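Local coordinates for heme oxygenase (Chlamydomonas reinhardtii, PDB 4RAJ), which probably catalyses the oxidative opening of heme to biliverdin, with release of iron and carbon monoxide, the reaction of the heme oxygenase family, at residues N40-A45 with F228-T233; C59-F64 with A109-Q114; V65-A70 with A138-H143; K86-G91 with R188-K193; V144-L149 with L215-H220. One frame throughout, in Å; residues are numbered along the deposited sequence.

Contact 1 of 5, residues N40-A45 with F228-T233; sequences NARLIA and FPLPAT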
# COMPACT_ATOMS: atom_id res chain seq x y z
N ASN A 40 13.36 5.86 4.82
CA ASN A 40 14.77 5.52 4.97
C ASN A 40 15.32 5.84 6.37
O ASN A 40 16.14 5.09 6.90
CB ASN A 40 15.63 6.21 3.91
CG ASN A 40 15.27 5.79 2.49
OD1 ASN A 40 14.91 6.61 1.66
ND2 ASN A 40 15.30 4.49 2.24
N ALA A 41 14.87 6.94 6.96
CA ALA A 41 15.35 7.30 8.30
C ALA A 41 14.92 6.30 9.37
O ALA A 41 15.49 6.27 10.46
CB ALA A 41 14.86 8.67 8.69
N ARG A 42 13.91 5.49 9.06
CA ARG A 42 13.40 4.54 10.04
C ARG A 42 13.79 3.09 9.74
O ARG A 42 13.74 2.25 10.62
CB ARG A 42 11.88 4.67 10.14
CG ARG A 42 11.48 5.82 11.07
CD ARG A 42 10.00 6.11 11.00
NE ARG A 42 9.64 7.30 11.77
CZ ARG A 42 9.90 8.56 11.41
NH1 ARG A 42 10.54 8.82 10.27
NH2 ARG A 42 9.53 9.56 12.19
N LEU A 43 14.21 2.81 8.51
CA LEU A 43 14.67 1.47 8.13
C LEU A 43 15.75 0.90 9.03
O LEU A 43 15.65 -0.25 9.45
CB LEU A 43 15.21 1.47 6.71
CG LEU A 43 14.17 1.65 5.64
CD1 LEU A 43 14.84 1.56 4.28
CD2 LEU A 43 13.08 0.62 5.81
N ILE A 44 16.78 1.69 9.30
CA ILE A 44 17.89 1.20 10.11
C ILE A 44 17.38 0.83 11.49
O ILE A 44 17.75 -0.20 12.06
CB ILE A 44 19.05 2.23 10.22
CG1 ILE A 44 20.03 2.01 9.08
CG2 ILE A 44 19.82 2.06 11.52
CD1 ILE A 44 20.55 0.60 9.00
N ALA A 45 16.47 1.65 12.01
CA ALA A 45 15.87 1.37 13.30
C ALA A 45 15.10 0.05 13.23
O ALA A 45 15.25 -0.80 14.09
CB ALA A 45 14.94 2.51 13.72
N PHE A 228 4.21 5.69 14.65
CA PHE A 228 4.72 4.40 15.09
C PHE A 228 5.76 4.60 16.18
O PHE A 228 6.69 5.39 16.02
CB PHE A 228 5.33 3.60 13.92
CG PHE A 228 5.86 2.23 14.33
CD1 PHE A 228 4.99 1.16 14.54
CD2 PHE A 228 7.22 2.01 14.50
CE1 PHE A 228 5.46 -0.09 14.92
CE2 PHE A 228 7.71 0.76 14.88
CZ PHE A 228 6.83 -0.29 15.09
N PRO A 229 5.59 3.90 17.31
CA PRO A 229 6.47 4.06 18.48
C PRO A 229 7.82 3.37 18.32
O PRO A 229 7.95 2.17 18.61
CB PRO A 229 5.66 3.43 19.61
CG PRO A 229 4.81 2.39 18.93
CD PRO A 229 4.48 2.97 17.57
N LEU A 230 8.82 4.12 17.88
CA LEU A 230 10.17 3.59 17.73
C LEU A 230 11.02 3.81 18.98
O LEU A 230 11.28 4.94 19.36
CB LEU A 230 10.86 4.24 16.53
CG LEU A 230 10.94 3.36 15.29
CD1 LEU A 230 11.63 4.10 14.18
CD2 LEU A 230 11.68 2.07 15.62
N PRO A 231 11.46 2.71 19.61
CA PRO A 231 12.33 2.76 20.79
C PRO A 231 13.55 3.65 20.56
O PRO A 231 14.06 3.70 19.44
CB PRO A 231 12.75 1.30 20.98
CG PRO A 231 11.64 0.51 20.38
CD PRO A 231 11.17 1.32 19.20
N ALA A 232 13.99 4.36 21.59
CA ALA A 232 15.20 5.18 21.49
C ALA A 232 16.41 4.33 21.11
O ALA A 232 17.31 4.78 20.39
CB ALA A 232 15.45 5.91 22.80
N THR A 233 16.44 3.10 21.60
CA THR A 233 17.54 2.18 21.33
C THR A 233 17.62 1.77 19.86
O THR A 233 18.61 1.19 19.41
CB THR A 233 17.44 0.93 22.21
OG1 THR A 233 16.06 0.60 22.41
CG2 THR A 233 18.08 1.17 23.54

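Contact 2 of 5, residues C59-F64 with A109-Q114; sequences CFYYVF and ATWQAQ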
# COMPACT_ATOMS: atom_id res chain seq x y z
N CYS A 59 1.27 -2.22 10.64
CA CYS A 59 0.52 -1.01 10.34
C CYS A 59 -0.03 -1.07 8.94
O CYS A 59 -1.19 -0.77 8.68
CB CYS A 59 1.39 0.24 10.47
SG CYS A 59 1.92 0.52 12.15
N PHE A 60 0.82 -1.48 8.02
CA PHE A 60 0.41 -1.49 6.63
C PHE A 60 -0.33 -2.77 6.24
O PHE A 60 -1.04 -2.79 5.23
CB PHE A 60 1.64 -1.21 5.78
CG PHE A 60 2.03 0.23 5.87
CD1 PHE A 60 1.44 1.16 5.04
CD2 PHE A 60 2.85 0.66 6.90
CE1 PHE A 60 1.74 2.51 5.17
CE2 PHE A 60 3.15 2.02 7.04
CZ PHE A 60 2.60 2.94 6.17
N TYR A 61 -0.21 -3.80 7.07
CA TYR A 61 -1.11 -4.93 6.95
C TYR A 61 -2.54 -4.40 7.04
O TYR A 61 -3.38 -4.67 6.16
CB TYR A 61 -0.82 -5.98 8.04
CG TYR A 61 -1.96 -6.94 8.27
CD1 TYR A 61 -2.38 -7.80 7.26
CD2 TYR A 61 -2.60 -7.00 9.50
CE1 TYR A 61 -3.44 -8.71 7.48
CE2 TYR A 61 -3.66 -7.88 9.72
CZ TYR A 61 -4.06 -8.73 8.71
OH TYR A 61 -5.12 -9.61 8.94
N TYR A 62 -2.81 -3.59 8.06
CA TYR A 62 -4.15 -3.02 8.22
C TYR A 62 -4.52 -2.05 7.12
O TYR A 62 -5.69 -1.99 6.72
CB TYR A 62 -4.27 -2.32 9.58
CG TYR A 62 -4.29 -3.32 10.73
CD1 TYR A 62 -5.24 -4.33 10.77
CD2 TYR A 62 -3.36 -3.24 11.76
CE1 TYR A 62 -5.26 -5.25 11.82
CE2 TYR A 62 -3.37 -4.15 12.81
CZ TYR A 62 -4.32 -5.15 12.84
OH TYR A 62 -4.32 -6.05 13.88
N VAL A 63 -3.55 -1.27 6.63
CA VAL A 63 -3.84 -0.39 5.50
C VAL A 63 -4.32 -1.21 4.30
O VAL A 63 -5.37 -0.95 3.70
CB VAL A 63 -2.62 0.46 5.08
CG1 VAL A 63 -2.90 1.17 3.73
CG2 VAL A 63 -2.26 1.47 6.18
N PHE A 64 -3.56 -2.24 3.96
CA PHE A 64 -3.97 -3.05 2.82
C PHE A 64 -5.24 -3.87 3.07
O PHE A 64 -6.01 -4.08 2.15
CB PHE A 64 -2.81 -3.94 2.34
CG PHE A 64 -1.79 -3.18 1.55
CD1 PHE A 64 -2.04 -2.83 0.23
CD2 PHE A 64 -0.62 -2.74 2.14
CE1 PHE A 64 -1.11 -2.08 -0.49
CE2 PHE A 64 0.32 -1.99 1.43
CZ PHE A 64 0.07 -1.67 0.11
N ALA A 109 2.81 -16.82 17.58
CA ALA A 109 1.44 -17.09 18.04
C ALA A 109 0.67 -15.84 18.49
O ALA A 109 -0.52 -15.70 18.20
CB ALA A 109 1.47 -18.12 19.16
N THR A 110 1.36 -14.94 19.18
CA THR A 110 0.68 -13.76 19.74
C THR A 110 0.88 -12.52 18.90
O THR A 110 0.84 -11.40 19.41
CB THR A 110 1.17 -13.49 21.16
OG1 THR A 110 2.58 -13.26 21.14
CG2 THR A 110 0.85 -14.71 22.05
N TRP A 111 1.06 -12.70 17.59
CA TRP A 111 1.26 -11.56 16.69
C TRP A 111 0.22 -10.45 16.86
O TRP A 111 0.56 -9.27 16.84
CB TRP A 111 1.29 -12.02 15.22
CG TRP A 111 0.02 -12.61 14.67
CD1 TRP A 111 -0.33 -13.93 14.67
CD2 TRP A 111 -1.05 -11.91 14.02
NE1 TRP A 111 -1.56 -14.10 14.07
CE2 TRP A 111 -2.02 -12.87 13.66
CE3 TRP A 111 -1.28 -10.57 13.71
CZ2 TRP A 111 -3.21 -12.53 13.01
CZ3 TRP A 111 -2.46 -10.23 13.06
CH2 TRP A 111 -3.40 -11.21 12.72
N GLN A 112 -1.04 -10.82 17.04
CA GLN A 112 -2.08 -9.80 17.09
C GLN A 112 -1.93 -8.89 18.30
O GLN A 112 -2.05 -7.67 18.18
CB GLN A 112 -3.46 -10.45 17.07
CG GLN A 112 -4.59 -9.48 16.84
CD GLN A 112 -5.82 -10.20 16.36
OE1 GLN A 112 -6.34 -11.08 17.04
NE2 GLN A 112 -6.29 -9.84 15.17
N ALA A 113 -1.63 -9.48 19.46
CA ALA A 113 -1.31 -8.68 20.64
C ALA A 113 -0.05 -7.84 20.46
O ALA A 113 -0.01 -6.70 20.91
CB ALA A 113 -1.14 -9.57 21.85
N GLN A 114 0.97 -8.38 19.79
CA GLN A 114 2.22 -7.63 19.64
C GLN A 114 2.05 -6.45 18.70
O GLN A 114 2.87 -5.53 18.71
CB GLN A 114 3.38 -8.50 19.15
CG GLN A 114 3.40 -9.91 19.66
CD GLN A 114 4.77 -10.59 19.58
OE1 GLN A 114 5.53 -10.35 18.65
NE2 GLN A 114 5.02 -11.53 20.49

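Contact 3 of 5, residues V65-A70 with A138-H143; sequences VALEAA and ALLLAH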
# COMPACT_ATOMS: atom_id res chain seq x y z
N VAL A 65 -5.46 -4.35 4.30
CA VAL A 65 -6.74 -5.01 4.59
C VAL A 65 -7.89 -4.06 4.26
O VAL A 65 -8.87 -4.44 3.61
CB VAL A 65 -6.84 -5.46 6.07
CG1 VAL A 65 -8.28 -5.71 6.46
CG2 VAL A 65 -5.99 -6.71 6.30
N ALA A 66 -7.75 -2.80 4.69
CA ALA A 66 -8.82 -1.81 4.54
C ALA A 66 -9.08 -1.48 3.07
O ALA A 66 -10.23 -1.49 2.62
CB ALA A 66 -8.48 -0.54 5.31
N LEU A 67 -8.01 -1.16 2.34
CA LEU A 67 -8.10 -0.84 0.92
C LEU A 67 -8.69 -2.00 0.11
O LEU A 67 -9.58 -1.82 -0.74
CB LEU A 67 -6.71 -0.46 0.39
CG LEU A 67 -6.51 -0.10 -1.08
CD1 LEU A 67 -7.57 0.88 -1.57
CD2 LEU A 67 -5.13 0.50 -1.24
N GLU A 68 -8.21 -3.20 0.38
CA GLU A 68 -8.63 -4.34 -0.42
C GLU A 68 -10.06 -4.77 -0.06
O GLU A 68 -10.80 -5.25 -0.92
CB GLU A 68 -7.61 -5.48 -0.27
CG GLU A 68 -6.35 -5.17 -1.10
CD GLU A 68 -5.11 -5.96 -0.71
OE1 GLU A 68 -5.24 -7.03 -0.09
OE2 GLU A 68 -4.00 -5.49 -1.06
N ALA A 69 -10.47 -4.57 1.19
CA ALA A 69 -11.85 -4.86 1.58
C ALA A 69 -12.81 -3.88 0.89
O ALA A 69 -13.89 -4.25 0.44
CB ALA A 69 -12.01 -4.78 3.08
N ALA A 70 -12.39 -2.62 0.81
CA ALA A 70 -13.20 -1.59 0.17
C ALA A 70 -13.35 -1.89 -1.32
O ALA A 70 -14.44 -1.78 -1.88
CB ALA A 70 -12.58 -0.20 0.39
N ALA A 138 -14.66 4.70 -7.23
CA ALA A 138 -13.62 4.98 -8.23
C ALA A 138 -12.35 5.61 -7.62
O ALA A 138 -11.24 5.38 -8.11
CB ALA A 138 -14.18 5.87 -9.34
N LEU A 139 -12.52 6.40 -6.55
CA LEU A 139 -11.40 7.11 -5.92
C LEU A 139 -10.43 6.15 -5.23
O LEU A 139 -9.27 6.50 -4.97
CB LEU A 139 -11.91 8.16 -4.91
CG LEU A 139 -12.73 9.31 -5.53
CD1 LEU A 139 -13.05 10.45 -4.52
CD2 LEU A 139 -12.04 9.86 -6.77
N LEU A 140 -10.90 4.94 -4.94
CA LEU A 140 -10.04 3.87 -4.42
C LEU A 140 -8.90 3.55 -5.39
O LEU A 140 -7.82 3.11 -4.98
CB LEU A 140 -10.87 2.60 -4.16
CG LEU A 140 -11.86 2.63 -3.00
CD1 LEU A 140 -12.73 1.34 -2.98
CD2 LEU A 140 -11.12 2.84 -1.68
N LEU A 141 -9.14 3.78 -6.68
CA LEU A 141 -8.14 3.43 -7.69
C LEU A 141 -6.91 4.33 -7.60
O LEU A 141 -5.81 3.91 -7.96
CB LEU A 141 -8.76 3.48 -9.10
CG LEU A 141 -9.87 2.47 -9.42
CD1 LEU A 141 -10.56 2.84 -10.74
CD2 LEU A 141 -9.36 1.04 -9.49
N ALA A 142 -7.10 5.55 -7.09
CA ALA A 142 -5.98 6.44 -6.83
C ALA A 142 -5.13 5.89 -5.70
O ALA A 142 -3.91 6.07 -5.70
CB ALA A 142 -6.48 7.86 -6.49
N HIS A 143 -5.77 5.24 -4.73
CA HIS A 143 -5.00 4.66 -3.65
C HIS A 143 -4.30 3.36 -4.04
O HIS A 143 -3.23 3.05 -3.51
CB HIS A 143 -5.85 4.44 -2.40
CG HIS A 143 -6.38 5.71 -1.81
ND1 HIS A 143 -6.25 5.99 -0.46
CD2 HIS A 143 -7.16 6.68 -2.32
CE1 HIS A 143 -6.81 7.16 -0.21
NE2 HIS A 143 -7.39 7.59 -1.31

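Contact 4 of 5, residues K86-G91 with R188-K193; sequences KDVLKG and RSAFKK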
# COMPACT_ATOMS: atom_id res chain seq x y z
N LYS A 86 -11.08 -5.20 -12.55
CA LYS A 86 -11.08 -6.50 -11.88
C LYS A 86 -9.88 -7.39 -12.25
O LYS A 86 -9.23 -7.94 -11.37
CB LYS A 86 -12.38 -7.25 -12.17
CG LYS A 86 -12.43 -8.65 -11.58
CD LYS A 86 -13.85 -9.02 -11.19
CE LYS A 86 -13.95 -10.45 -10.69
NZ LYS A 86 -15.30 -10.73 -10.12
N ASP A 87 -9.58 -7.51 -13.54
CA ASP A 87 -8.47 -8.39 -13.94
C ASP A 87 -7.10 -7.93 -13.41
O ASP A 87 -6.29 -8.76 -12.99
CB ASP A 87 -8.43 -8.54 -15.46
CG ASP A 87 -9.63 -9.30 -16.01
OD1 ASP A 87 -10.31 -10.01 -15.23
OD2 ASP A 87 -9.89 -9.18 -17.22
N VAL A 88 -6.85 -6.62 -13.41
CA VAL A 88 -5.56 -6.11 -12.95
C VAL A 88 -5.49 -6.06 -11.42
O VAL A 88 -4.42 -6.17 -10.83
CB VAL A 88 -5.25 -4.70 -13.56
CG1 VAL A 88 -5.15 -4.77 -15.09
CG2 VAL A 88 -6.28 -3.66 -13.14
N LEU A 89 -6.64 -5.95 -10.76
CA LEU A 89 -6.68 -5.93 -9.30
C LEU A 89 -6.56 -7.32 -8.68
O LEU A 89 -5.86 -7.51 -7.68
CB LEU A 89 -7.98 -5.28 -8.80
CG LEU A 89 -8.15 -3.78 -9.03
CD1 LEU A 89 -9.56 -3.34 -8.64
CD2 LEU A 89 -7.12 -3.02 -8.22
N LYS A 90 -7.27 -8.28 -9.26
CA LYS A 90 -7.41 -9.58 -8.66
C LYS A 90 -6.41 -10.58 -9.21
O LYS A 90 -6.56 -11.78 -9.00
CB LYS A 90 -8.84 -10.10 -8.86
CG LYS A 90 -9.93 -9.12 -8.39
CD LYS A 90 -9.89 -8.90 -6.89
CE LYS A 90 -10.09 -10.20 -6.13
NZ LYS A 90 -10.22 -9.96 -4.67
N GLY A 91 -5.38 -10.10 -9.91
CA GLY A 91 -4.44 -11.00 -10.56
C GLY A 91 -3.06 -11.04 -9.93
O GLY A 91 -2.10 -11.47 -10.57
N ARG A 188 2.24 -3.92 -12.56
CA ARG A 188 2.35 -2.47 -12.45
C ARG A 188 2.07 -1.79 -13.79
O ARG A 188 1.31 -0.82 -13.83
CB ARG A 188 3.73 -2.10 -11.89
CG ARG A 188 4.23 -0.77 -12.33
CD ARG A 188 5.28 -0.22 -11.38
NE ARG A 188 5.10 1.22 -11.30
CZ ARG A 188 5.76 2.03 -10.49
NH1 ARG A 188 6.67 1.53 -9.69
NH2 ARG A 188 5.52 3.34 -10.48
N SER A 189 2.63 -2.30 -14.89
CA SER A 189 2.45 -1.64 -16.18
C SER A 189 1.01 -1.79 -16.68
O SER A 189 0.45 -0.87 -17.28
CB SER A 189 3.43 -2.20 -17.22
OG SER A 189 3.10 -3.53 -17.57
N ALA A 190 0.41 -2.95 -16.42
CA ALA A 190 -0.98 -3.20 -16.83
C ALA A 190 -1.94 -2.27 -16.10
O ALA A 190 -2.89 -1.74 -16.69
CB ALA A 190 -1.36 -4.66 -16.57
N PHE A 191 -1.73 -2.08 -14.81
CA PHE A 191 -2.58 -1.17 -14.05
C PHE A 191 -2.39 0.26 -14.55
O PHE A 191 -3.37 0.98 -14.73
CB PHE A 191 -2.31 -1.24 -12.56
CG PHE A 191 -3.22 -0.36 -11.76
CD1 PHE A 191 -2.89 0.97 -11.50
CD2 PHE A 191 -4.46 -0.83 -11.34
CE1 PHE A 191 -3.75 1.80 -10.80
CE2 PHE A 191 -5.33 -0.00 -10.64
CZ PHE A 191 -4.97 1.31 -10.36
N LYS A 192 -1.14 0.67 -14.75
CA LYS A 192 -0.87 2.02 -15.22
C LYS A 192 -1.56 2.32 -16.54
O LYS A 192 -2.19 3.36 -16.71
CB LYS A 192 0.63 2.26 -15.41
CG LYS A 192 1.37 2.69 -14.18
CD LYS A 192 2.53 3.53 -14.64
CE LYS A 192 3.38 3.99 -13.49
NZ LYS A 192 4.48 3.03 -13.26
N LYS A 193 -1.43 1.40 -17.49
CA LYS A 193 -2.02 1.57 -18.81
C LYS A 193 -3.52 1.74 -18.73
O LYS A 193 -4.09 2.66 -19.33
CB LYS A 193 -1.67 0.37 -19.70
CG LYS A 193 -2.25 0.44 -21.10
CD LYS A 193 -1.40 -0.37 -22.07
CE LYS A 193 -2.05 -0.47 -23.43
NZ LYS A 193 -3.36 -1.17 -23.32

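Contact 5 of 5, residues V144-L149 with L215-H220; sequences VYTQHL and LAAFGH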
# COMPACT_ATOMS: atom_id res chain seq x y z
N VAL A 144 -4.90 2.62 -4.95
CA VAL A 144 -4.22 1.48 -5.55
C VAL A 144 -2.97 1.97 -6.27
O VAL A 144 -1.90 1.38 -6.13
CB VAL A 144 -5.13 0.74 -6.55
CG1 VAL A 144 -4.33 -0.35 -7.30
CG2 VAL A 144 -6.32 0.13 -5.83
N TYR A 145 -3.12 3.05 -7.03
CA TYR A 145 -2.00 3.58 -7.81
C TYR A 145 -0.82 3.91 -6.91
O TYR A 145 0.33 3.56 -7.22
CB TYR A 145 -2.44 4.83 -8.61
CG TYR A 145 -1.30 5.46 -9.39
CD1 TYR A 145 -0.71 4.79 -10.45
CD2 TYR A 145 -0.81 6.72 -9.07
CE1 TYR A 145 0.34 5.34 -11.17
CE2 TYR A 145 0.24 7.29 -9.79
CZ TYR A 145 0.81 6.60 -10.84
OH TYR A 145 1.85 7.14 -11.56
N THR A 146 -1.12 4.52 -5.77
CA THR A 146 -0.12 4.94 -4.80
C THR A 146 0.49 3.80 -3.99
O THR A 146 1.71 3.71 -3.86
CB THR A 146 -0.71 5.94 -3.80
OG1 THR A 146 -1.37 7.01 -4.52
CG2 THR A 146 0.38 6.52 -2.90
N GLN A 147 -0.38 2.96 -3.43
CA GLN A 147 -0.00 1.93 -2.46
C GLN A 147 0.48 0.66 -3.13
O GLN A 147 1.58 0.18 -2.87
CB GLN A 147 -1.19 1.61 -1.55
CG GLN A 147 -1.80 2.83 -0.81
CD GLN A 147 -0.93 3.32 0.33
OE1 GLN A 147 0.22 2.91 0.46
NE2 GLN A 147 -1.49 4.19 1.18
N HIS A 148 -0.36 0.09 -3.99
CA HIS A 148 -0.03 -1.22 -4.55
C HIS A 148 1.14 -1.17 -5.51
O HIS A 148 1.92 -2.11 -5.60
CB HIS A 148 -1.24 -1.82 -5.24
CG HIS A 148 -2.27 -2.31 -4.29
ND1 HIS A 148 -3.27 -1.49 -3.79
CD2 HIS A 148 -2.47 -3.53 -3.74
CE1 HIS A 148 -4.04 -2.20 -2.97
NE2 HIS A 148 -3.57 -3.43 -2.92
N LEU A 149 1.26 -0.08 -6.24
CA LEU A 149 2.29 -0.02 -7.27
C LEU A 149 3.66 0.26 -6.64
O LEU A 149 4.69 -0.18 -7.15
CB LEU A 149 1.93 1.03 -8.34
CG LEU A 149 1.18 0.45 -9.55
CD1 LEU A 149 -0.06 -0.34 -9.16
CD2 LEU A 149 0.81 1.54 -10.56
N LEU A 215 -2.41 12.27 -3.44
CA LEU A 215 -1.65 13.02 -2.45
C LEU A 215 -2.05 12.60 -1.04
O LEU A 215 -1.21 12.54 -0.13
CB LEU A 215 -1.88 14.53 -2.63
CG LEU A 215 -1.42 15.11 -3.96
CD1 LEU A 215 -1.85 16.58 -4.05
CD2 LEU A 215 0.09 14.97 -4.11
N ALA A 216 -3.33 12.31 -0.84
CA ALA A 216 -3.84 11.95 0.49
C ALA A 216 -3.23 10.64 0.96
O ALA A 216 -2.99 10.46 2.16
CB ALA A 216 -5.37 11.85 0.49
N ALA A 217 -2.98 9.72 0.03
CA ALA A 217 -2.38 8.43 0.40
C ALA A 217 -0.99 8.64 0.96
O ALA A 217 -0.62 8.03 1.96
CB ALA A 217 -2.35 7.49 -0.80
N PHE A 218 -0.20 9.53 0.34
CA PHE A 218 1.11 9.88 0.91
C PHE A 218 0.93 10.49 2.29
O PHE A 218 1.65 10.15 3.24
CB PHE A 218 1.87 10.86 0.01
CG PHE A 218 2.50 10.23 -1.18
CD1 PHE A 218 3.78 9.69 -1.10
CD2 PHE A 218 1.83 10.19 -2.40
CE1 PHE A 218 4.38 9.11 -2.21
CE2 PHE A 218 2.42 9.61 -3.51
CZ PHE A 218 3.69 9.07 -3.42
N GLY A 219 -0.02 11.40 2.41
CA GLY A 219 -0.25 12.08 3.67
C GLY A 219 -0.61 11.11 4.79
O GLY A 219 -0.07 11.21 5.90
N HIS A 220 -1.52 10.19 4.48
CA HIS A 220 -1.93 9.18 5.46
C HIS A 220 -0.75 8.29 5.84
O HIS A 220 -0.54 7.99 7.01
CB HIS A 220 -3.08 8.34 4.91
CG HIS A 220 -4.41 9.03 4.96
ND1 HIS A 220 -5.08 9.27 6.15
CD2 HIS A 220 -5.20 9.52 3.98
CE1 HIS A 220 -6.22 9.88 5.89
NE2 HIS A 220 -6.32 10.05 4.58

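Contact 1 of 5, residues N40-A45 with F228-T233
Leu230 lays its CD1 methyl against the aliphatic stem of Arg42, with CD1 3.6 Å from Arg42 CG and 4.1 Å from both Arg42 CB and Arg42 CD, so one methyl spans the middle of the arginine chain. The same CD1 lies 3.7 Å from Ala45 CB, and the second branch, Leu230 CD2, comes to 3.8 Å from that Ala45 methyl. The leucine fork therefore takes hold of Ala45 with both prongs and of Arg42 with one. The two long side chains cross obliquely. Arg42 runs extended from CG to NE, which carries its charged end past the leucine; there NH1 is hydrogen-bonded to the backbone oxygen of Leu38, and the arginine side chain also touches Ile225 and Lys226 of helix 204-227. No hydrogen bond joins the two segments, and the surface patch they share is apolar. Leu46 and Leu52 add to the apolar surroundings of Leu230, while Phe228 rests on Leu46 as well as on Lys55 and Cys59. The arrangement is that of a C-terminal tail, without regular structure, leaving helix 204-227 and packing, chiefly through Leu230, against the last turns of helix 29-47 in the all-helical heme oxygenase fold.

Contact 2 of 5, residues C59-F64 with A109-Q114
The backbones stay well apart here: Tyr61 and Gln112 have the nearest CA atoms, 11.3 Å from one another, so residues 59-64 of the long helix 50-76 and the short helix 111-114 meet through long side chains alone. Tyr61 reaches the indole and Tyr62 comes up to the amide of Gln112. In Tyr61, CG lies nearly opposite the backbone N (chi1 161°), sending the ring out until Tyr61 CE2 comes to 4.3 Å from Trp111 CZ3. The approach is oblique and loose, made by one rim carbon of each ring. Gln112 packs on the indole from its own helix, with Gln112 CB 4.0 Å above the plane of the Trp111 ring and offset toward the rim. Tyr62 turns its ring beneath its neighbour, so that Tyr61 CD2 stands 3.9 Å above the centre of the Tyr62 ring; its hydroxyl end approaches Gln112, but Tyr62 OH and Gln112 NE2 are 4.5 Å apart and make no bond. Lys118 forms a cation-pi contact with Tyr62, and Trp111 is supported by Val103 and Gln104 of helix 96-107. Helix 50-76 also supplies Phe60 to the pocket in which a polyether molecule is bound. This is an aromatic surface contact, by which the one-turn helix 111-114, following helix 96-107, is laid against the side of helix 50-76 in the all-helical heme oxygenase fold.

Contact 3 of 5, residues V65-A70 with A138-H143
Leu67 and Leu140 slide past each other in opposite directions, with Leu67 CD1 4.1 Å from Leu140 CD2. Leu67 holds CG anti to its backbone N (chi1 179°), which swings the fork across to His143: CD1 lies 4.0 Å from His143 CB, and CD2 is packed 3.9 Å from His143 O. Leu140 runs the other way and lays both methyls on Ala70, whose CB sits 3.7 Å from Leu140 CD1 and 4.0 Å from Leu140 CD2, the latter being shared with Leu67. The histidine ring leads away from the leucine, its two nitrogens hydrogen-bonded to Tyr125 and Glu213. Replacing Leu67 with an alanine would probably open a gap beside Leu140 and take away the apolar cover along the His143 backbone. All four touching residues are buried. The contact holds helix 50-76 against the N-terminal part of helix 140-151, with helix 120-135 packing on Ala66 and His143, helix 204-227 on Leu139 and Ala142, and helix 184-200 on Ala138 and Leu141.

Contact 4 of 5, residues K86-G91 with R188-K193
Val88 presses its CG2 methyl against one rim carbon of Phe191, with CG2 3.8 Å from Phe191 CD2, the closest touch in the contact. The backbones come near as well: the CA atoms of Val88 and Phe191 are 5.9 Å apart, and the two side chains cross at about a right angle. Phe191 sets its CG anti to the backbone N (chi1 -177°), which brings its CD2 and CE2 to Val88 and Leu89; Leu89 CD2 approaches Phe191 CE2 at 4.3 Å. Both methyls meet the ring obliquely. Phe191 and Leu89 form the buried side, where Val144 of helix 140-151 packs on both of them and Leu149 and the rings of Phe85 and Phe195 close in on the phenylalanine. Val88 and Ala190, by contrast, are partly exposed. There the other branch of the valine, Val88 CG1, stands 4.1 Å from both Ala190 CB and Ala190 O, at the margin of the contact. A salt bridge from Lys90 to Asp72 ties the end of helix 86-89 to helix 50-76. With no hydrogen bond or ion pair across it, the joint of helix 86-89 with helix 184-200 rests on the fit of Val88 and Leu89 against Phe191.

Contact 5 of 5, residues V144-L149 with L215-H220
Thr146 meets Ala217 methyl to methyl: Thr146 CG2 lies 3.6 Å from Ala217 CB, and Thr146 CB follows at 3.8 Å from the same carbon. These two residues bury more surface here than any others, and their CA atoms, 6.7 Å apart, mark the nearest approach of the backbones. The threonine methyl also sits over one face of Phe218 in a CH-pi contact, with CG2 4.2 Å from the ring centroid and 28° off the ring normal. The same Phe218 ring meets that of His32 and, edge-to-face, that of His214. Thr146 can touch both partners because CG2 is anti to the backbone N, while OG1 turns back beside that N (chi1 -51°) to hydrogen-bond with Ala142 O and His214. Helices 140-151 and 204-227 pack deep in the all-helical heme oxygenase fold; their N-to-C directions diverge by 48° over these short segments, with axes 9.2 Å apart. Thr146, Gln147 and Phe218 belong to a pocket that holds a polyether molecule, probably from the crystallisation liquor, in this heme-free structure. Gln147 bends at its second torsion, bringing its amide alongside the small residue, with Gln147 NE2 3.9 Å from Ala217 CB. That NE2 is hydrogen-bonded to Asn221 OD1 and Tyr125 OH.

How the contacts relate
From the N terminus, helix 29-47 opens contact 1, which closes only at the C-terminal tail, so the other four contacts all lie within its span. Contact 2 starts next on helix 50-76 and closes at 109-114; contact 3, starting just after it on the same helix, closes at 138-143, and the two cross. Contact 4 opens at 86-91 and ends on helix 184-200, crossing contacts 2, 3 and 5. Contact 5 begins where contact 3 ends, on helix 140-151, and closes on helix 204-227. A probable hydrogen bond between Glu68 and His148 ties contacts 3 and 5, Phe191 packs on Val144 between contacts 4 and 5, and Phe228 reaches Cys59 between contacts 1 and 2.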